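Local coordinates for protein MaoC-like dehydratase (Phytophthora Capsici, PDB 3KH8) that probably acts as a hydratase or dehydratase (a carbon-oxygen lyase) of the MaoC-like, hot dog fold family, perhaps on enoyl-CoA-type substrates, at residues R280-C285 and I316-E321; P287-Q292 and A307-R312. All coordinates share one frame; numbering follows the deposited sequence.

How the contacts relate
Contact 1 and contact 2 lie in one antiparallel sheet, all four segments within the MaoC-like range of the chain, with centres about 12 Å apart. Along the chain the order is 280-285, 287-292, 307-312, 316-321, so the hairpin of strands 290-297 and 302-309 in contact 2 falls between the two halves of contact 1. Strand 314-324 joins the contacts: it pairs with strand 274-281 in contact 1 and, on its other side, with strand 302-309, where Ala-307 faces both Ile-316 and Val-317 in a classic beta bulge. Val-309 packs on Ile-316 and Cys-285 as well. Both contacts join neighbouring strands of the hot dog sheet, and Cys-285, Ile-316, Val-317 and Ile-291 touch helix 251-266.

Contact 1: residues R280-C285 and I316-E321; sequences RFSSPC and IVDGGE
One face of the Arg-280 guanidinium lies over Asp-318 CB and Gly-319 N and CA, CA lying 3.8 Å from NH1, while a water sits at its edge, in plane. The Phe-281 ring has Ile-316 O near its plane at the edge, and Val-317 CG2 approaches it obliquely. Arg-280 and Asp-318 run side by side in the same direction, guanidinium and carboxylate planes 39° apart; their salt bridge is long, 4.0 Å from NH2 to OD2. The edge water takes the NE hydrogen of Arg-280 and donates to Asp-318 OD2. Their backbones form an antiparallel hydrogen-bonded pair, Arg-280 N to Asp-318 O and Asp-318 N to Arg-280 O, both 2.9 Å.

Past Phe-281 the strand ends, and Ser-282 N reaches Ile-316 O at 3.0 Å from above its carbonyl plane. A second water donates to that oxygen and to Ser-283 O. With CG1 set between N and C (chi1 59°), Ile-316 carries CD1 to 3.7 Å from Cys-285 CB, while Ser-283 OG bonds to Val-315 O. Asp-318 OD1 accepts from Gly-319 N and from Gln-306, so the carboxylate is held from several sides, which probably favours its ionised form.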
loop_
_atom_site.group_PDB
_atom_site.type_symbol
_atom_site.label_atom_id
_atom_site.label_comp_id
_atom_site.label_asym_id
_atom_site.label_seq_id
_atom_site.Cartn_x
_atom_site.Cartn_y
_atom_site.Cartn_z
ATOM N N ARG A 280 12.162 -22.082 -6.106
ATOM C CA ARG A 280 13.198 -21.872 -5.107
ATOM C C ARG A 280 13.805 -20.489 -5.273
ATOM O O ARG A 280 13.846 -19.945 -6.379
ATOM C CB ARG A 280 14.262 -22.980 -5.121
ATOM C CG ARG A 280 15.241 -22.929 -6.268
ATOM C CD ARG A 280 16.240 -24.090 -6.191
ATOM N NE ARG A 280 16.840 -24.332 -7.499
ATOM C CZ ARG A 280 16.355 -25.176 -8.405
ATOM N NH1 ARG A 280 15.267 -25.892 -8.149
ATOM N NH2 ARG A 280 16.970 -25.312 -9.568
ATOM N N PHE A 281 14.256 -19.916 -4.165
ATOM C CA PHE A 281 14.883 -18.608 -4.187
ATOM C C PHE A 281 16.388 -18.795 -4.248
ATOM O O PHE A 281 17.003 -19.326 -3.318
ATOM C CB PHE A 281 14.446 -17.788 -2.969
ATOM C CG PHE A 281 12.953 -17.693 -2.824
ATOM C CD1 PHE A 281 12.211 -16.852 -3.652
ATOM C CD2 PHE A 281 12.281 -18.466 -1.882
ATOM C CE1 PHE A 281 10.823 -16.773 -3.536
ATOM C CE2 PHE A 281 10.886 -18.394 -1.758
ATOM C CZ PHE A 281 10.161 -17.544 -2.587
ATOM N N SER A 282 16.977 -18.365 -5.356
ATOM C CA SER A 282 18.356 -18.735 -5.668
ATOM C C SER A 282 19.365 -17.634 -5.364
ATOM O O SER A 282 20.508 -17.925 -5.014
ATOM C CB SER A 282 18.465 -19.209 -7.121
ATOM O OG SER A 282 17.736 -18.359 -7.983
ATOM N N SER A 283 18.943 -16.378 -5.490
ATOM C CA SER A 283 19.793 -15.230 -5.167
ATOM C C SER A 283 18.928 -14.000 -4.875
ATOM O O SER A 283 17.753 -13.973 -5.254
ATOM C CB SER A 283 20.797 -14.951 -6.296
ATOM O OG SER A 283 20.167 -14.350 -7.412
ATOM N N PRO A 284 19.498 -12.985 -4.194
ATOM C CA PRO A 284 18.650 -11.871 -3.787
ATOM C C PRO A 284 18.371 -10.856 -4.889
ATOM O O PRO A 284 19.143 -10.724 -5.843
ATOM C CB PRO A 284 19.443 -11.226 -2.646
ATOM C CG PRO A 284 20.860 -11.545 -2.946
ATOM C CD PRO A 284 20.853 -12.889 -3.614
ATOM N N CYS A 285 17.250 -10.157 -4.735
ATOM C CA CYS A 285 16.847 -9.069 -5.611
ATOM C C CYS A 285 16.888 -7.765 -4.814
ATOM O O CYS A 285 16.595 -7.751 -3.619
ATOM C CB CYS A 285 15.430 -9.326 -6.123
ATOM S SG CYS A 285 14.785 -8.105 -7.277
ATOM N N ILE A 316 16.913 -15.096 -9.762
ATOM C CA ILE A 316 16.496 -14.888 -8.371
ATOM C C ILE A 316 15.437 -15.896 -7.925
ATOM O O ILE A 316 15.341 -16.230 -6.746
ATOM C CB ILE A 316 16.015 -13.432 -8.108
ATOM C CG1 ILE A 316 14.834 -13.058 -9.022
ATOM C CG2 ILE A 316 17.183 -12.456 -8.268
ATOM C CD1 ILE A 316 14.113 -11.760 -8.647
ATOM N N VAL A 317 14.643 -16.361 -8.883
ATOM C CA VAL A 317 13.637 -17.387 -8.653
ATOM C C VAL A 317 13.903 -18.483 -9.686
ATOM O O VAL A 317 13.840 -18.238 -10.893
ATOM C CB VAL A 317 12.208 -16.823 -8.820
ATOM C CG1 VAL A 317 11.178 -17.897 -8.581
ATOM C CG2 VAL A 317 11.971 -15.636 -7.876
ATOM N N ASP A 318 14.215 -19.681 -9.202
ATOM C CA ASP A 318 14.638 -20.780 -10.069
ATOM C C ASP A 318 13.740 -21.995 -9.865
ATOM O O ASP A 318 12.986 -22.061 -8.883
ATOM C CB ASP A 318 16.099 -21.138 -9.771
ATOM C CG ASP A 318 16.847 -21.688 -10.988
ATOM O OD1 ASP A 318 16.224 -22.054 -12.010
ATOM O OD2 ASP A 318 18.089 -21.757 -10.909
ATOM N N GLY A 319 13.816 -22.939 -10.803
ATOM C CA GLY A 319 13.067 -24.194 -10.722
ATOM C C GLY A 319 11.564 -24.003 -10.604
ATOM O O GLY A 319 10.889 -24.752 -9.899
ATOM N N GLY A 320 11.041 -23.003 -11.304
ATOM C CA GLY A 320 9.628 -22.667 -11.220
ATOM C C GLY A 320 8.738 -23.620 -11.989
ATOM O O GLY A 320 8.998 -23.919 -13.156
ATOM N N GLU A 321 7.695 -24.108 -11.319
ATOM C CA GLU A 321 6.673 -24.929 -11.961
ATOM C C GLU A 321 5.289 -24.353 -11.676
ATOM O O GLU A 321 4.882 -24.225 -10.521
ATOM C CB GLU A 321 6.752 -26.382 -11.489
ATOM C CG GLU A 321 5.667 -27.276 -12.075
ATOM C CD GLU A 321 5.653 -28.651 -11.447
ATOM O OE1 GLU A 321 6.480 -29.494 -11.843
ATOM O OE2 GLU A 321 4.810 -28.883 -10.555
HETATM O O HOH W 1 19.137 -23.004 -8.425
HETATM O O HOH W 2 15.134 -14.548 -4.624
#

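Contact 2: residues P287-Q292 and A307-R312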
loop_
_atom_site.group_PDB
_atom_site.type_symbol
_atom_site.label_atom_id
_atom_site.label_comp_id
_atom_site.label_asym_id
_atom_site.label_seq_id
_atom_site.Cartn_x
_atom_site.Cartn_y
_atom_site.Cartn_z
ATOM N N PRO A 287 15.371 -3.865 -4.441
ATOM C CA PRO A 287 14.269 -3.016 -4.895
ATOM C C PRO A 287 14.796 -1.982 -5.881
ATOM O O PRO A 287 15.840 -1.371 -5.635
ATOM C CB PRO A 287 13.785 -2.335 -3.608
ATOM C CG PRO A 287 14.327 -3.154 -2.490
ATOM C CD PRO A 287 15.612 -3.736 -2.992
ATOM N N GLY A 288 14.100 -1.813 -6.999
ATOM C CA GLY A 288 14.576 -0.942 -8.070
ATOM C C GLY A 288 15.053 -1.703 -9.293
ATOM O O GLY A 288 15.125 -1.146 -10.388
ATOM N N GLU A 289 15.379 -2.981 -9.109
ATOM C CA GLU A 289 15.840 -3.819 -10.209
ATOM C C GLU A 289 14.676 -4.336 -11.050
ATOM O O GLU A 289 13.533 -4.424 -10.567
ATOM C CB GLU A 289 16.702 -4.977 -9.685
ATOM C CG GLU A 289 18.013 -4.508 -9.050
ATOM C CD GLU A 289 18.969 -5.643 -8.727
ATOM O OE1 GLU A 289 18.538 -6.668 -8.155
ATOM O OE2 GLU A 289 20.164 -5.499 -9.046
ATOM N N THR A 290 14.973 -4.659 -12.308
ATOM C CA THR A 290 13.978 -5.172 -13.244
ATOM C C THR A 290 13.916 -6.696 -13.178
ATOM O O THR A 290 14.934 -7.376 -13.358
ATOM C CB THR A 290 14.282 -4.717 -14.693
ATOM O OG1 THR A 290 14.379 -3.288 -14.729
ATOM C CG2 THR A 290 13.185 -5.170 -15.657
ATOM N N ILE A 291 12.722 -7.220 -12.914
ATOM C CA ILE A 291 12.515 -8.664 -12.834
ATOM C C ILE A 291 11.933 -9.195 -14.138
ATOM O O ILE A 291 10.809 -8.843 -14.515
ATOM C CB ILE A 291 11.603 -9.065 -11.646
ATOM C CG1 ILE A 291 12.265 -8.695 -10.310
ATOM C CG2 ILE A 291 11.275 -10.572 -11.701
ATOM C CD1 ILE A 291 11.369 -8.905 -9.069
ATOM N N GLN A 292 12.712 -10.037 -14.817
ATOM C CA GLN A 292 12.276 -10.706 -16.043
ATOM C C GLN A 292 11.766 -12.097 -15.711
ATOM O O GLN A 292 12.458 -12.869 -15.042
ATOM C CB GLN A 292 13.439 -10.851 -17.030
ATOM C CG GLN A 292 14.046 -9.553 -17.535
ATOM C CD GLN A 292 15.363 -9.781 -18.268
ATOM O OE1 GLN A 292 16.262 -10.456 -17.764
ATOM N NE2 GLN A 292 15.482 -9.213 -19.458
ATOM N N ALA A 307 12.665 -16.372 -12.738
ATOM C CA ALA A 307 12.693 -14.917 -12.671
ATOM C C ALA A 307 14.136 -14.460 -12.544
ATOM O O ALA A 307 14.909 -15.017 -11.761
ATOM C CB ALA A 307 11.844 -14.393 -11.518
ATOM N N VAL A 308 14.492 -13.445 -13.326
ATOM C CA VAL A 308 15.876 -13.012 -13.464
ATOM C C VAL A 308 15.961 -11.499 -13.299
ATOM O O VAL A 308 15.100 -10.776 -13.792
ATOM C CB VAL A 308 16.450 -13.414 -14.856
ATOM C CG1 VAL A 308 17.933 -13.058 -14.969
ATOM C CG2 VAL A 308 16.243 -14.910 -15.122
ATOM N N VAL A 309 16.987 -11.027 -12.596
ATOM C CA VAL A 309 17.270 -9.594 -12.543
ATOM C C VAL A 309 17.967 -9.192 -13.838
ATOM O O VAL A 309 19.081 -9.653 -14.130
ATOM C CB VAL A 309 18.108 -9.195 -11.299
ATOM C CG1 VAL A 309 18.676 -7.791 -11.452
ATOM C CG2 VAL A 309 17.261 -9.279 -10.039
ATOM N N LYS A 310 17.287 -8.349 -14.611
ATOM C CA LYS A 310 17.762 -7.906 -15.926
ATOM C C LYS A 310 19.132 -7.227 -15.860
ATOM O O LYS A 310 20.008 -7.492 -16.690
ATOM C CB LYS A 310 16.735 -6.962 -16.561
ATOM C CG LYS A 310 17.052 -6.548 -17.993
ATOM C CD LYS A 310 15.934 -5.711 -18.580
ATOM C CE LYS A 310 16.198 -5.383 -20.032
ATOM N NZ LYS A 310 15.125 -4.501 -20.567
ATOM N N GLU A 311 19.316 -6.373 -14.857
ATOM C CA GLU A 311 20.515 -5.540 -14.756
ATOM C C GLU A 311 21.791 -6.338 -14.475
ATOM O O GLU A 311 22.889 -5.884 -14.797
ATOM C CB GLU A 311 20.328 -4.440 -13.700
ATOM C CG GLU A 311 19.319 -3.342 -14.083
ATOM C CD GLU A 311 17.863 -3.702 -13.773
ATOM O OE1 GLU A 311 17.593 -4.824 -13.284
ATOM O OE2 GLU A 311 16.982 -2.850 -14.020
ATOM N N ARG A 312 21.639 -7.525 -13.886
ATOM C CA ARG A 312 22.783 -8.332 -13.456
ATOM C C ARG A 312 22.808 -9.728 -14.075
ATOM O O ARG A 312 23.767 -10.482 -13.877
ATOM C CB ARG A 312 22.814 -8.442 -11.925
ATOM C CG ARG A 312 23.094 -7.124 -11.208
ATOM C CD ARG A 312 23.196 -7.291 -9.697
ATOM N NE ARG A 312 21.893 -7.520 -9.071
ATOM C CZ ARG A 312 21.511 -8.662 -8.504
ATOM N NH1 ARG A 312 22.331 -9.707 -8.466
ATOM N NH2 ARG A 312 20.300 -8.759 -7.965
HETATM O O HOH W 3 17.158 -0.825 -12.180
#
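Glu-311 OE2 accepts from Thr-290 OG1, 2.7 Å away on the syn side, 24° out of the carboxylate plane, and from a water that also donates to Gly-288 O. The companion oxygen, OE1, takes the backbone N-H of Thr-290 at 2.8 Å through its syn lone pair. A bend at chi2 (84°) folds the Glu-311 carboxylate back across Thr-290, the two side chains crossing at about a right angle.

A second carboxylate, that of Glu-289, meets Arg-312 side-on: NE bonds to OE2 and NH2 to OE1, each 2.7 Å and nearly straight, with the planes only 12° apart. OE1 also accepts from Phe-286 N, and Arg-312 NH2 also donates to Pro-284 O. Val-309 CG1 lies 3.5 Å from Glu-289 CD, packing against the carboxylate.

These grips close the open end of a beta hairpin, strands 290-297 and 302-309 of the hot dog sheet. Gln-292 and Val-308 form a hydrogen-bonded pair, with Gln-292 N 2.7 Å from Val-308 O; the next pair, Ile-291 with Val-309, is non-hydrogen-bonded. On the face of Gln-292 and Val-308, the Gln-292 amide crosses the extended Lys-310 chain, NE2 lying 3.4 Å from CG. Lys-310 carries its ammonium onward to Glu-212, on the neighbouring strand 209-214. Ile-291, which touches helix 251-266 through Ser-254 and Val-257, sets CG2 3.9 Å from Ala-307 CB.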